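Local coordinates for Fdc1 (Candida dubliniensis, PDB 4ZAD), which binds prenylated FMN with manganese and potassium and probably catalyses the reversible decarboxylation of aromatic acids such as ferulic, p-coumaric and cinnamic acid, at residues 227-232 and 242-247; 108-113 and 233-238; 200-205 and 276-281; 177-182 and 189-194. All blocks are in the same frame, centred on the assembly; numbering follows the deposited sequence.

Interaction 1 of 4, residues 227-232 and 242-247; sequences ILVSSM and EYIGGL. With K (potassium ion), chain D; 4LU (1-deoxy-5-O-phosphono-1-(3,3,4,5-tetramethyl-9,11-dioxo-2,3,8,9,10,11-hexahydro-7H-quinolino[1,8-fg]pteridin-12-ium-7-y l)-D-ribitol), chain E.
Val-229 packs against Tyr-243, Ile-244 and Leu-247 of helix 240-247. Its CB rests 3.6 Å from Ile-244 CG1, the two branches sliding past each other in opposite directions. CG1 of the valine stands anti to the backbone N (chi1 178°) and meets the phenol ring edge-on, in its plane; this leaves Val-229 CG2 beside the N, where it reaches Leu-247 CD1 at 3.6 Å and Tyr-243 CD2 at 3.7 Å. Leu-247 CD1 covers one face of the same ring, 3.5 Å above its centre. A Met-aromatic contact adds to this: the extended Met-232 chain crosses Tyr-243 at about a right angle and sets SD at the ring edge, 5.0 Å from the centroid and 77° off the normal. The phenol OH touches Met-232 CE but hydrogen-bonds to Leu-106 O. Within the Rift-related domain of this UbiD-family enzyme, helix 224-230 packs against helix 240-247 after a short connection. Val-229 O and Ser-230 O from its last turn bind potassium. Met-232 O, just beyond the helix, lies 2.7 Å from the potassium ion. Cofactor atoms O5' and O2P, Trp-175 O and Glu-240 OE1 complete the shell, tying this helix end to the phosphate of the prenylated FMN.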
# COMPACT_ATOMS: atom_id res chain seq x y z
N ILE A 227 5.18 -20.02 -22.56
CA ILE A 227 5.08 -20.16 -21.12
C ILE A 227 4.27 -18.98 -20.58
O ILE A 227 3.55 -19.13 -19.62
CB ILE A 227 6.50 -20.33 -20.41
CG1 ILE A 227 6.36 -20.99 -19.02
CG2 ILE A 227 7.24 -18.96 -20.28
CD1 ILE A 227 6.08 -22.48 -19.08
N LEU A 228 4.37 -17.81 -21.18
CA LEU A 228 3.47 -16.71 -20.76
C LEU A 228 1.97 -17.14 -20.87
O LEU A 228 1.20 -17.19 -19.88
CB LEU A 228 3.77 -15.44 -21.58
CG LEU A 228 3.15 -14.11 -21.07
CD1 LEU A 228 4.04 -12.88 -21.33
CD2 LEU A 228 1.76 -13.92 -21.68
N VAL A 229 1.54 -17.48 -22.08
CA VAL A 229 0.16 -17.96 -22.27
C VAL A 229 -0.17 -19.20 -21.42
O VAL A 229 -1.30 -19.33 -20.96
CB VAL A 229 -0.17 -18.18 -23.75
CG1 VAL A 229 -1.57 -18.71 -23.94
CG2 VAL A 229 0.00 -16.84 -24.49
N SER A 230 0.81 -20.07 -21.19
CA SER A 230 0.61 -21.22 -20.34
C SER A 230 0.11 -20.74 -18.98
O SER A 230 -0.65 -21.40 -18.30
CB SER A 230 1.91 -22.07 -20.17
OG SER A 230 2.21 -22.84 -21.32
N SER A 231 0.52 -19.54 -18.63
CA SER A 231 0.07 -18.94 -17.38
C SER A 231 -1.24 -18.10 -17.44
O SER A 231 -1.73 -17.65 -16.39
CB SER A 231 1.23 -18.14 -16.84
OG SER A 231 0.84 -17.62 -15.57
N MET A 232 -1.81 -17.91 -18.62
CA MET A 232 -3.00 -17.09 -18.85
C MET A 232 -4.27 -17.92 -18.96
O MET A 232 -4.25 -18.94 -19.64
CB MET A 232 -2.80 -16.36 -20.19
CG MET A 232 -3.93 -15.47 -20.65
SD MET A 232 -3.27 -14.30 -21.83
CE MET A 232 -4.64 -13.14 -22.00
N GLU A 242 -2.48 -21.72 -30.54
CA GLU A 242 -2.97 -20.89 -31.64
C GLU A 242 -2.88 -19.39 -31.28
O GLU A 242 -2.54 -18.55 -32.11
CB GLU A 242 -4.40 -21.30 -31.97
CG GLU A 242 -4.59 -22.77 -32.28
CD GLU A 242 -6.00 -23.16 -32.74
OE1 GLU A 242 -6.99 -22.37 -32.56
OE2 GLU A 242 -6.12 -24.30 -33.29
N TYR A 243 -3.18 -19.04 -30.03
CA TYR A 243 -2.99 -17.67 -29.53
C TYR A 243 -1.51 -17.38 -29.48
O TYR A 243 -1.08 -16.31 -29.87
CB TYR A 243 -3.61 -17.52 -28.16
CG TYR A 243 -3.57 -16.17 -27.48
CD1 TYR A 243 -4.05 -15.01 -28.10
CD2 TYR A 243 -3.17 -16.07 -26.16
CE1 TYR A 243 -4.05 -13.78 -27.41
CE2 TYR A 243 -3.18 -14.85 -25.47
CZ TYR A 243 -3.62 -13.72 -26.09
OH TYR A 243 -3.58 -12.54 -25.38
N ILE A 244 -0.69 -18.35 -29.05
CA ILE A 244 0.76 -18.09 -28.98
C ILE A 244 1.29 -17.74 -30.37
O ILE A 244 2.05 -16.78 -30.52
CB ILE A 244 1.57 -19.24 -28.34
CG1 ILE A 244 1.18 -19.43 -26.85
CG2 ILE A 244 3.03 -18.95 -28.46
CD1 ILE A 244 1.28 -20.82 -26.37
N GLY A 245 0.85 -18.48 -31.37
CA GLY A 245 1.18 -18.19 -32.77
C GLY A 245 0.87 -16.76 -33.25
O GLY A 245 1.71 -16.09 -33.84
N GLY A 246 -0.33 -16.28 -32.95
CA GLY A 246 -0.70 -14.94 -33.33
C GLY A 246 0.25 -13.95 -32.67
O GLY A 246 0.83 -13.08 -33.31
N LEU A 247 0.41 -14.12 -31.36
CA LEU A 247 1.23 -13.22 -30.57
C LEU A 247 2.62 -13.12 -31.19
O LEU A 247 3.22 -12.04 -31.23
CB LEU A 247 1.28 -13.72 -29.11
CG LEU A 247 0.00 -13.48 -28.29
CD1 LEU A 247 -0.09 -14.38 -27.07
CD2 LEU A 247 -0.05 -12.03 -27.89
K K D . -3.27 -21.44 -20.01
C9 4LU E . 1.23 -19.78 -12.50
C8 4LU E . 2.59 -19.54 -12.67
C7 4LU E . 3.54 -20.20 -11.88
C10 4LU E . -0.93 -22.49 -11.23
C6 4LU E . 3.04 -21.10 -10.80
N3 4LU E . -1.71 -24.77 -9.96
C2 4LU E . -2.52 -24.22 -10.87
C13 4LU E . 4.54 -22.94 -10.79
C5 4LU E . 3.97 -21.84 -9.93
C1 4LU E . 1.89 -22.76 -8.87
O2 4LU E . -3.59 -24.79 -11.11
N1 4LU E . -2.13 -23.08 -11.50
C4 4LU E . -0.53 -24.22 -9.63
O4 4LU E . 0.12 -24.85 -8.76
C4A 4LU E . -0.10 -23.07 -10.25
N5 4LU E . 1.08 -22.16 -9.70
C3 4LU E . 3.27 -22.64 -8.94
C12 4LU E . 5.12 -21.01 -9.37
C5A 4LU E . 1.57 -21.28 -10.64
C7M 4LU E . 5.02 -19.99 -12.04
C8M 4LU E . 2.99 -18.59 -13.77
C9A 4LU E . 0.71 -20.75 -11.63
N10 4LU E . -0.56 -21.36 -11.90
C1' 4LU E . -1.69 -20.56 -12.40
C2' 4LU E . -2.04 -21.07 -13.79
O2' 4LU E . -0.83 -21.19 -14.56
C3' 4LU E . -3.06 -20.18 -14.51
O3' 4LU E . -4.31 -20.17 -13.78
C4' 4LU E . -3.32 -20.62 -15.96
O4' 4LU E . -4.50 -19.97 -16.45
C5' 4LU E . -3.55 -22.14 -16.06
O5' 4LU E . -3.85 -22.58 -17.37
P 4LU E . -5.31 -22.97 -17.85
O2P 4LU E . -4.94 -23.56 -19.21
O3P 4LU E . -6.06 -21.62 -17.84
O1P 4LU E . -5.85 -23.95 -16.83

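Interaction 2 of 4, residues 108-113 and 233-238. With 4LU (1-deoxy-5-O-phosphono-1-(3,3,4,5-tetramethyl-9,11-dioxo-2,3,8,9,10,11-hexahydro-7H-quinolino[1,8-fg]pteridin-12-ium-7-y l)-D-ribitol), chain E.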
# COMPACT_ATOMS: atom_id res chain seq x y z
N ALA A 108 -5.28 -7.12 -27.61
CA ALA A 108 -5.37 -6.82 -29.04
C ALA A 108 -5.36 -8.09 -29.86
O ALA A 108 -6.06 -8.19 -30.88
CB ALA A 108 -4.26 -5.93 -29.46
N ASN A 109 -4.58 -9.08 -29.41
CA ASN A 109 -4.39 -10.33 -30.15
C ASN A 109 -5.32 -11.50 -29.73
O ASN A 109 -5.14 -12.64 -30.19
CB ASN A 109 -2.91 -10.72 -30.12
CG ASN A 109 -2.04 -9.89 -31.10
OD1 ASN A 109 -1.83 -10.29 -32.25
ND2 ASN A 109 -1.51 -8.75 -30.63
N ARG A 110 -6.34 -11.19 -28.93
CA ARG A 110 -7.33 -12.19 -28.48
C ARG A 110 -8.47 -12.53 -29.47
O ARG A 110 -9.14 -13.52 -29.30
CB ARG A 110 -7.91 -11.81 -27.09
CG ARG A 110 -7.08 -12.35 -25.92
CD ARG A 110 -7.28 -13.84 -25.71
NE ARG A 110 -8.52 -14.09 -25.00
CZ ARG A 110 -9.66 -14.53 -25.54
NH1 ARG A 110 -9.75 -14.84 -26.82
NH2 ARG A 110 -10.73 -14.69 -24.77
N ASN A 111 -8.69 -11.72 -30.47
CA ASN A 111 -9.62 -12.06 -31.55
C ASN A 111 -9.12 -13.30 -32.29
O ASN A 111 -8.07 -13.25 -32.89
CB ASN A 111 -9.62 -10.83 -32.46
CG ASN A 111 -10.67 -10.85 -33.53
OD1 ASN A 111 -11.28 -11.89 -33.85
ND2 ASN A 111 -10.87 -9.67 -34.12
N PRO A 112 -9.85 -14.42 -32.27
CA PRO A 112 -9.33 -15.65 -32.91
C PRO A 112 -8.87 -15.55 -34.38
O PRO A 112 -8.10 -16.40 -34.82
CB PRO A 112 -10.53 -16.63 -32.80
CG PRO A 112 -11.25 -16.21 -31.61
CD PRO A 112 -11.09 -14.70 -31.53
N LYS A 113 -9.37 -14.54 -35.11
CA LYS A 113 -8.90 -14.22 -36.48
C LYS A 113 -7.37 -13.97 -36.59
O LYS A 113 -6.76 -14.16 -37.65
CB LYS A 113 -9.67 -12.98 -37.04
CG LYS A 113 -11.23 -13.09 -37.08
N PRO A 233 -5.38 -17.50 -18.32
CA PRO A 233 -6.62 -18.27 -18.42
C PRO A 233 -7.45 -17.89 -19.64
O PRO A 233 -8.47 -17.19 -19.51
CB PRO A 233 -7.36 -17.90 -17.15
CG PRO A 233 -6.95 -16.48 -16.92
CD PRO A 233 -5.50 -16.43 -17.33
N ILE A 234 -7.02 -18.35 -20.81
CA ILE A 234 -7.82 -18.24 -22.03
C ILE A 234 -8.99 -19.25 -21.97
O ILE A 234 -9.10 -20.06 -21.04
CB ILE A 234 -7.00 -18.40 -23.32
CG1 ILE A 234 -6.42 -19.82 -23.47
CG2 ILE A 234 -5.89 -17.35 -23.38
CD1 ILE A 234 -6.09 -20.12 -24.90
N PRO A 235 -9.88 -19.19 -22.96
CA PRO A 235 -11.16 -19.84 -22.62
C PRO A 235 -11.11 -21.37 -22.50
O PRO A 235 -10.24 -22.03 -23.08
CB PRO A 235 -12.07 -19.41 -23.79
CG PRO A 235 -11.51 -18.00 -24.17
CD PRO A 235 -9.99 -18.27 -24.12
N ASP A 236 -12.06 -21.92 -21.74
CA ASP A 236 -12.35 -23.37 -21.79
C ASP A 236 -12.34 -23.82 -23.23
O ASP A 236 -12.84 -23.11 -24.10
CB ASP A 236 -13.72 -23.69 -21.17
CG ASP A 236 -13.77 -23.41 -19.68
OD1 ASP A 236 -12.81 -22.84 -19.14
OD2 ASP A 236 -14.75 -23.71 -19.03
N GLY A 237 -11.75 -24.98 -23.51
CA GLY A 237 -11.80 -25.52 -24.89
C GLY A 237 -10.79 -24.89 -25.84
O GLY A 237 -10.66 -25.35 -26.96
N ALA A 238 -10.07 -23.87 -25.41
CA ALA A 238 -9.19 -23.15 -26.32
C ALA A 238 -7.77 -23.75 -26.36
O ALA A 238 -7.17 -23.98 -25.30
CB ALA A 238 -9.13 -21.70 -25.93
C9 4LU E . 1.23 -19.78 -12.50
C8 4LU E . 2.59 -19.54 -12.67
C7 4LU E . 3.54 -20.20 -11.88
C10 4LU E . -0.93 -22.49 -11.23
C6 4LU E . 3.04 -21.10 -10.80
N3 4LU E . -1.71 -24.77 -9.96
C2 4LU E . -2.52 -24.22 -10.87
C13 4LU E . 4.54 -22.94 -10.79
C5 4LU E . 3.97 -21.84 -9.93
C1 4LU E . 1.89 -22.76 -8.87
O2 4LU E . -3.59 -24.79 -11.11
N1 4LU E . -2.13 -23.08 -11.50
C4 4LU E . -0.53 -24.22 -9.63
O4 4LU E . 0.12 -24.85 -8.76
C4A 4LU E . -0.10 -23.07 -10.25
N5 4LU E . 1.08 -22.16 -9.70
C3 4LU E . 3.27 -22.64 -8.94
C12 4LU E . 5.12 -21.01 -9.37
C5A 4LU E . 1.57 -21.28 -10.64
C7M 4LU E . 5.02 -19.99 -12.04
C8M 4LU E . 2.99 -18.59 -13.77
C9A 4LU E . 0.71 -20.75 -11.63
N10 4LU E . -0.56 -21.36 -11.90
C1' 4LU E . -1.69 -20.56 -12.40
C2' 4LU E . -2.04 -21.07 -13.79
O2' 4LU E . -0.83 -21.19 -14.56
C3' 4LU E . -3.06 -20.18 -14.51
O3' 4LU E . -4.31 -20.17 -13.78
C4' 4LU E . -3.32 -20.62 -15.96
O4' 4LU E . -4.50 -19.97 -16.45
C5' 4LU E . -3.55 -22.14 -16.06
O5' 4LU E . -3.85 -22.58 -17.37
P 4LU E . -5.31 -22.97 -17.85
O2P 4LU E . -4.94 -23.56 -19.21
O3P 4LU E . -6.06 -21.62 -17.84
O1P 4LU E . -5.85 -23.95 -16.83
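Arg-110 and Ile-234 mark the closest approach of the two backbones, yet their CA atoms stay 8.9 Å apart, so side chains alone bridge the gap. Asn-109 is where helix 99-108 gives up its helical angles. In the other segment, Pro-235 to Ala-238 form a type II beta turn closed by Ala-238 N to Pro-235 O at 3.0 Å, with Gly-237 at positive phi (80°). The arginine chain is bent at both chi2 (-75°) and chi3 (-80°), folding the guanidinium over the proline. Pro-235 CD lies 3.7 Å above one face of that group, offset toward its rim, and Pro-235 CG comes within 3.5 Å of Arg-110 NH2: apolar ring against flat cation, with no hydrogen bond between them. Ile-234 CG2 touches Arg-110 CD more loosely at 4.4 Å. NE forms a salt bridge with Glu-341 and NH1 a weak hydrogen bond with Tyr-115, which limit the rotation of the group. Pro-233 packs on the ribityl chain, its N 3.2 Å from cofactor O4', and Ile-234 approaches the manganese and Glu-240. The contact thus joins the loop after helix 99-108 to the connection between helices 224-230 and 240-247, with Tyr-243 touching both Arg-110 and Ile-234, and helix 334-347 supplying Glu-341 and Tyr-344.

Interaction 3 of 4, residues 200-205 and 276-281; sequences QVSDAW and LDRDTL
Asp-203 OD1 and Arg-278 NH2 are modelled 2.1 Å apart, a separation too short to be taken literally, so the salt bridge is plausible but its exact geometry doubtful. A hydrogen bond of more ordinary length, though bent, runs beside it: Arg-278 NE donates to Ser-202 OG over 3.2 Å, with 140° at the hydrogen, and the oxygen is tilted out of the guanidinium plane. The hydroxyl faces the arginine because OG lies between the backbone N and the carbonyl carbon (chi1 55°), where it also turns back to its own helix, chiefly to Val-198 O, with Lys-199 O also within bonding range. Beside the polar groups, Ser-202 CB packs on Leu-276 CD2 at 3.8 Å. Helix 197-207 is thereby laid against the corner where strand 270-277 gives way to strand 280-284. An Asx turn shapes that corner, Asp-279 N donating to Asp-277 OD1 at 3.0 Å, while Asp-277 OD2 makes a salt bridge to Arg-306. Lys-199, bound to Asp-203 OD2, and Arg-278, if its placing holds, would tend to favour the ionised carboxylate at this partly exposed edge.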
# COMPACT_ATOMS: atom_id res chain seq x y z
N GLN A 200 -10.04 -30.03 -15.92
CA GLN A 200 -11.05 -30.14 -16.97
C GLN A 200 -10.73 -31.21 -18.00
O GLN A 200 -11.56 -32.09 -18.28
CB GLN A 200 -11.30 -28.79 -17.66
CG GLN A 200 -12.21 -27.90 -16.83
CD GLN A 200 -12.62 -26.60 -17.50
OE1 GLN A 200 -12.41 -25.52 -16.92
NE2 GLN A 200 -13.20 -26.68 -18.69
N VAL A 201 -9.50 -31.16 -18.51
CA VAL A 201 -9.05 -32.04 -19.58
C VAL A 201 -8.92 -33.46 -19.08
O VAL A 201 -9.34 -34.39 -19.73
CB VAL A 201 -7.74 -31.57 -20.21
CG1 VAL A 201 -7.35 -32.49 -21.33
CG2 VAL A 201 -7.89 -30.16 -20.75
N SER A 202 -8.35 -33.63 -17.90
CA SER A 202 -8.17 -34.96 -17.37
C SER A 202 -9.52 -35.53 -16.89
O SER A 202 -9.66 -36.77 -16.88
CB SER A 202 -7.12 -34.96 -16.25
OG SER A 202 -7.42 -34.02 -15.22
N ASP A 203 -10.47 -34.64 -16.52
CA ASP A 203 -11.83 -35.02 -16.12
C ASP A 203 -12.48 -35.77 -17.28
O ASP A 203 -13.36 -36.58 -17.06
CB ASP A 203 -12.75 -33.82 -15.83
CG ASP A 203 -12.73 -33.33 -14.38
OD1 ASP A 203 -12.15 -33.98 -13.51
OD2 ASP A 203 -13.30 -32.24 -14.11
N ALA A 204 -12.06 -35.44 -18.51
CA ALA A 204 -12.63 -36.03 -19.71
C ALA A 204 -12.13 -37.46 -19.86
O ALA A 204 -12.88 -38.35 -20.29
CB ALA A 204 -12.28 -35.20 -20.94
N TRP A 205 -10.87 -37.68 -19.51
CA TRP A 205 -10.31 -39.01 -19.58
C TRP A 205 -10.93 -39.89 -18.52
O TRP A 205 -11.09 -41.09 -18.72
CB TRP A 205 -8.81 -38.96 -19.44
CG TRP A 205 -8.11 -38.46 -20.69
CD1 TRP A 205 -7.95 -37.17 -21.06
CD2 TRP A 205 -7.47 -39.25 -21.70
NE1 TRP A 205 -7.25 -37.09 -22.24
CE2 TRP A 205 -6.93 -38.36 -22.65
CE3 TRP A 205 -7.30 -40.62 -21.90
CZ2 TRP A 205 -6.26 -38.78 -23.78
CZ3 TRP A 205 -6.63 -41.05 -23.01
CH2 TRP A 205 -6.12 -40.13 -23.95
N LEU A 276 -0.47 -39.14 -16.73
CA LEU A 276 -1.11 -38.59 -15.53
C LEU A 276 -2.10 -39.64 -15.04
O LEU A 276 -2.97 -40.10 -15.80
CB LEU A 276 -1.84 -37.25 -15.79
CG LEU A 276 -2.80 -36.81 -14.68
CD1 LEU A 276 -2.06 -36.71 -13.30
CD2 LEU A 276 -3.58 -35.55 -14.97
N ASP A 277 -1.94 -40.02 -13.77
CA ASP A 277 -2.71 -41.10 -13.19
C ASP A 277 -3.64 -40.51 -12.19
O ASP A 277 -3.26 -40.12 -11.09
CB ASP A 277 -1.78 -42.12 -12.55
CG ASP A 277 -2.49 -43.38 -12.13
OD1 ASP A 277 -3.71 -43.38 -11.92
OD2 ASP A 277 -1.80 -44.40 -11.95
N ARG A 278 -4.90 -40.44 -12.56
CA ARG A 278 -5.84 -39.75 -11.73
C ARG A 278 -6.56 -40.74 -10.80
O ARG A 278 -7.46 -40.36 -9.98
CB ARG A 278 -6.79 -38.93 -12.59
CG ARG A 278 -7.44 -37.83 -11.78
CD ARG A 278 -7.17 -36.41 -12.27
NE ARG A 278 -8.38 -35.89 -12.87
CZ ARG A 278 -9.53 -35.72 -12.23
NH1 ARG A 278 -9.66 -36.00 -10.95
NH2 ARG A 278 -10.57 -35.27 -12.89
N ASP A 279 -6.11 -42.00 -10.89
CA ASP A 279 -6.64 -43.11 -10.14
C ASP A 279 -5.80 -43.38 -8.91
O ASP A 279 -6.14 -44.26 -8.12
CB ASP A 279 -6.62 -44.38 -11.00
CG ASP A 279 -7.68 -44.40 -12.05
OD1 ASP A 279 -8.34 -43.36 -12.29
OD2 ASP A 279 -7.88 -45.49 -12.63
N THR A 280 -4.68 -42.69 -8.75
CA THR A 280 -3.88 -42.92 -7.53
C THR A 280 -3.52 -41.59 -6.93
O THR A 280 -2.95 -40.76 -7.60
CB THR A 280 -2.60 -43.81 -7.74
OG1 THR A 280 -1.42 -43.03 -7.52
CG2 THR A 280 -2.55 -44.48 -9.12
N LEU A 281 -3.86 -41.40 -5.67
CA LEU A 281 -3.54 -40.20 -4.96
C LEU A 281 -2.24 -40.39 -4.20
O LEU A 281 -1.96 -41.49 -3.73
CB LEU A 281 -4.66 -39.86 -4.00
CG LEU A 281 -5.98 -39.60 -4.70
CD1 LEU A 281 -7.04 -39.18 -3.67
CD2 LEU A 281 -5.82 -38.56 -5.89

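Interaction 4 of 4, residues 177-182 and 189-194. With 4LU (1-deoxy-5-O-phosphono-1-(3,3,4,5-tetramethyl-9,11-dioxo-2,3,8,9,10,11-hexahydro-7H-quinolino[1,8-fg]pteridin-12-ium-7-y l)-D-ribitol), chain E.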
# COMPACT_ATOMS: atom_id res chain seq x y z
N ILE A 177 0.58 -23.92 -16.71
CA ILE A 177 1.56 -24.09 -15.63
C ILE A 177 0.81 -24.55 -14.42
O ILE A 177 -0.28 -24.05 -14.15
CB ILE A 177 2.27 -22.78 -15.22
CG1 ILE A 177 3.06 -22.19 -16.38
CG2 ILE A 177 3.20 -23.00 -13.99
CD1 ILE A 177 3.71 -20.86 -16.03
N ALA A 178 1.39 -25.49 -13.70
CA ALA A 178 0.86 -25.94 -12.42
C ALA A 178 2.02 -26.54 -11.72
O ALA A 178 2.91 -27.06 -12.36
CB ALA A 178 -0.28 -26.98 -12.58
N ARG A 179 2.04 -26.45 -10.40
CA ARG A 179 3.21 -26.83 -9.66
C ARG A 179 3.36 -28.32 -9.69
O ARG A 179 2.39 -29.04 -9.99
CB ARG A 179 3.14 -26.32 -8.22
CG ARG A 179 2.24 -27.09 -7.32
CD ARG A 179 2.26 -26.41 -5.98
NE ARG A 179 1.57 -27.14 -4.93
CZ ARG A 179 0.96 -26.55 -3.90
NH1 ARG A 179 0.92 -25.23 -3.82
NH2 ARG A 179 0.36 -27.28 -2.96
N GLY A 180 4.58 -28.77 -9.41
CA GLY A 180 4.90 -30.18 -9.40
C GLY A 180 6.11 -30.50 -8.57
O GLY A 180 7.15 -29.82 -8.65
N MET A 181 6.00 -31.52 -7.74
CA MET A 181 7.11 -31.93 -6.93
C MET A 181 7.45 -33.40 -7.18
O MET A 181 6.60 -34.21 -7.56
CB MET A 181 6.86 -31.65 -5.44
CG MET A 181 5.54 -32.10 -4.86
SD MET A 181 5.62 -32.22 -3.05
CE MET A 181 6.31 -33.89 -2.83
N VAL A 182 8.72 -33.74 -6.96
CA VAL A 182 9.18 -35.10 -7.18
C VAL A 182 8.57 -35.98 -6.12
O VAL A 182 8.64 -35.66 -4.94
CB VAL A 182 10.70 -35.21 -7.09
CG1 VAL A 182 11.15 -36.67 -7.34
CG2 VAL A 182 11.37 -34.25 -8.09
N THR A 189 4.10 -35.38 -8.59
CA THR A 189 2.73 -35.00 -8.23
C THR A 189 2.65 -33.49 -8.10
O THR A 189 3.63 -32.82 -7.75
CB THR A 189 2.23 -35.61 -6.87
OG1 THR A 189 0.88 -35.18 -6.63
CG2 THR A 189 3.09 -35.18 -5.69
N GLY A 190 1.47 -32.97 -8.39
CA GLY A 190 1.25 -31.55 -8.29
C GLY A 190 -0.22 -31.30 -8.18
O GLY A 190 -1.02 -32.23 -8.28
N LEU A 191 -0.58 -30.04 -7.98
CA LEU A 191 -1.98 -29.61 -7.97
C LEU A 191 -2.72 -29.83 -9.28
O LEU A 191 -2.20 -29.53 -10.37
CB LEU A 191 -2.06 -28.11 -7.67
CG LEU A 191 -1.99 -27.61 -6.24
CD1 LEU A 191 -2.05 -26.09 -6.33
CD2 LEU A 191 -3.15 -28.15 -5.43
N VAL A 192 -3.96 -30.26 -9.13
CA VAL A 192 -4.89 -30.55 -10.20
C VAL A 192 -6.24 -30.23 -9.58
O VAL A 192 -6.86 -31.12 -8.99
CB VAL A 192 -4.78 -32.05 -10.59
CG1 VAL A 192 -5.88 -32.44 -11.59
CG2 VAL A 192 -3.34 -32.41 -11.12
N ILE A 193 -6.69 -28.97 -9.62
CA ILE A 193 -7.93 -28.58 -8.90
C ILE A 193 -8.91 -27.88 -9.80
O ILE A 193 -8.58 -27.35 -10.82
CB ILE A 193 -7.64 -27.73 -7.64
CG1 ILE A 193 -7.08 -26.35 -7.99
CG2 ILE A 193 -6.61 -28.47 -6.71
CD1 ILE A 193 -6.87 -25.40 -6.83
N ASN A 194 -10.16 -27.90 -9.40
CA ASN A 194 -11.20 -27.18 -10.08
C ASN A 194 -10.88 -25.70 -9.97
O ASN A 194 -10.29 -25.28 -8.98
CB ASN A 194 -12.56 -27.47 -9.45
CG ASN A 194 -13.11 -28.82 -9.85
OD1 ASN A 194 -12.99 -29.22 -11.00
ND2 ASN A 194 -13.74 -29.54 -8.91
C9 4LU E . 1.23 -19.78 -12.50
C8 4LU E . 2.59 -19.54 -12.67
C7 4LU E . 3.54 -20.20 -11.88
C10 4LU E . -0.93 -22.49 -11.23
C6 4LU E . 3.04 -21.10 -10.80
N3 4LU E . -1.71 -24.77 -9.96
C2 4LU E . -2.52 -24.22 -10.87
C13 4LU E . 4.54 -22.94 -10.79
C5 4LU E . 3.97 -21.84 -9.93
C1 4LU E . 1.89 -22.76 -8.87
O2 4LU E . -3.59 -24.79 -11.11
N1 4LU E . -2.13 -23.08 -11.50
C4 4LU E . -0.53 -24.22 -9.63
O4 4LU E . 0.12 -24.85 -8.76
C4A 4LU E . -0.10 -23.07 -10.25
N5 4LU E . 1.08 -22.16 -9.70
C3 4LU E . 3.27 -22.64 -8.94
C12 4LU E . 5.12 -21.01 -9.37
C5A 4LU E . 1.57 -21.28 -10.64
C7M 4LU E . 5.02 -19.99 -12.04
C8M 4LU E . 2.99 -18.59 -13.77
C9A 4LU E . 0.71 -20.75 -11.63
N10 4LU E . -0.56 -21.36 -11.90
C1' 4LU E . -1.69 -20.56 -12.40
C2' 4LU E . -2.04 -21.07 -13.79
O2' 4LU E . -0.83 -21.19 -14.56
C3' 4LU E . -3.06 -20.18 -14.51
O3' 4LU E . -4.31 -20.17 -13.78
C4' 4LU E . -3.32 -20.62 -15.96
O4' 4LU E . -4.50 -19.97 -16.45
C5' 4LU E . -3.55 -22.14 -16.06
O5' 4LU E . -3.85 -22.58 -17.37
P 4LU E . -5.31 -22.97 -17.85
O2P 4LU E . -4.94 -23.56 -19.21
O3P 4LU E . -6.06 -21.62 -17.84
O1P 4LU E . -5.85 -23.95 -16.83
O HOH W 1 0.17 -30.46 -11.15
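Met-181 and Thr-189 form the tight end of the contact, an antiparallel hydrogen-bonded pair. Met-181 N donates to Thr-189 O at 2.7 Å and a nearly straight 174°, and Thr-189 N returns the bond to Met-181 O at 2.9 Å. Their side chains lie side by side on one face of the sheet, CG of the methionine against CG2 of the threonine. Next to the pair two glycines bring the backbones closer still: Gly-190 CA makes a CA-H...O contact of 3.2 Å with Arg-179 O, and Gly-180 CA a longer one with Thr-189 O. Beyond Gly-190 the ladder opens, and a single water, donating to Arg-179 O at 2.9 Å and to Leu-191 O at 2.7 Å, bridges the segments where the direct pairing stops. Here they meet the cofactor, through main-chain bonds and the side chains of Ile-177, Arg-179 and Leu-191, whose CD1 nears flavin O4. Arg-179 starts in the crowded position (chi1 77°) and then runs extended to NE, which lays its guanidinium across Leu-191, with CD1 3.8 Å above the centre of one face. Glu-284 holds NH2 by a salt bridge, and the predicted proton donor Glu-289 is a long, weak partner of NH1. Arg-179 N hydrogen-bonds to flavin O4 at 3.0 Å, and Ile-177 O accepts from ribityl O2'. The turn of strands 181-184 and 187-189 thus leads from the prenylated-FMN pocket into the large sheet: Thr-189 OG1 bonds to Pro-303 O of strand 300-312, its side chain touches strand 280-284, and Ile-177 packs against helix 224-230.

Interactions 1 and 4 are buried and approach the prenylated FMN from different parts of the fold: interaction 1 is apolar helix packing with a metal site at the helix end, interaction 4 backbone pairing that delivers main-chain bonds to the flavin. They touch where Ser-230 O probably accepts a hydrogen bond from Ile-177 N. Interaction 2, also largely buried, uses the connection between the two helices of interaction 1, and Tyr-243 packs on both Asn-109 and Arg-110. Interaction 3 lies farther out, partly exposed, and relies on an arginine bonded to a serine hydroxyl and, less surely placed, an aspartate; it reaches the same sheet as interaction 4, with Val-192 touching Ser-202 and Arg-278.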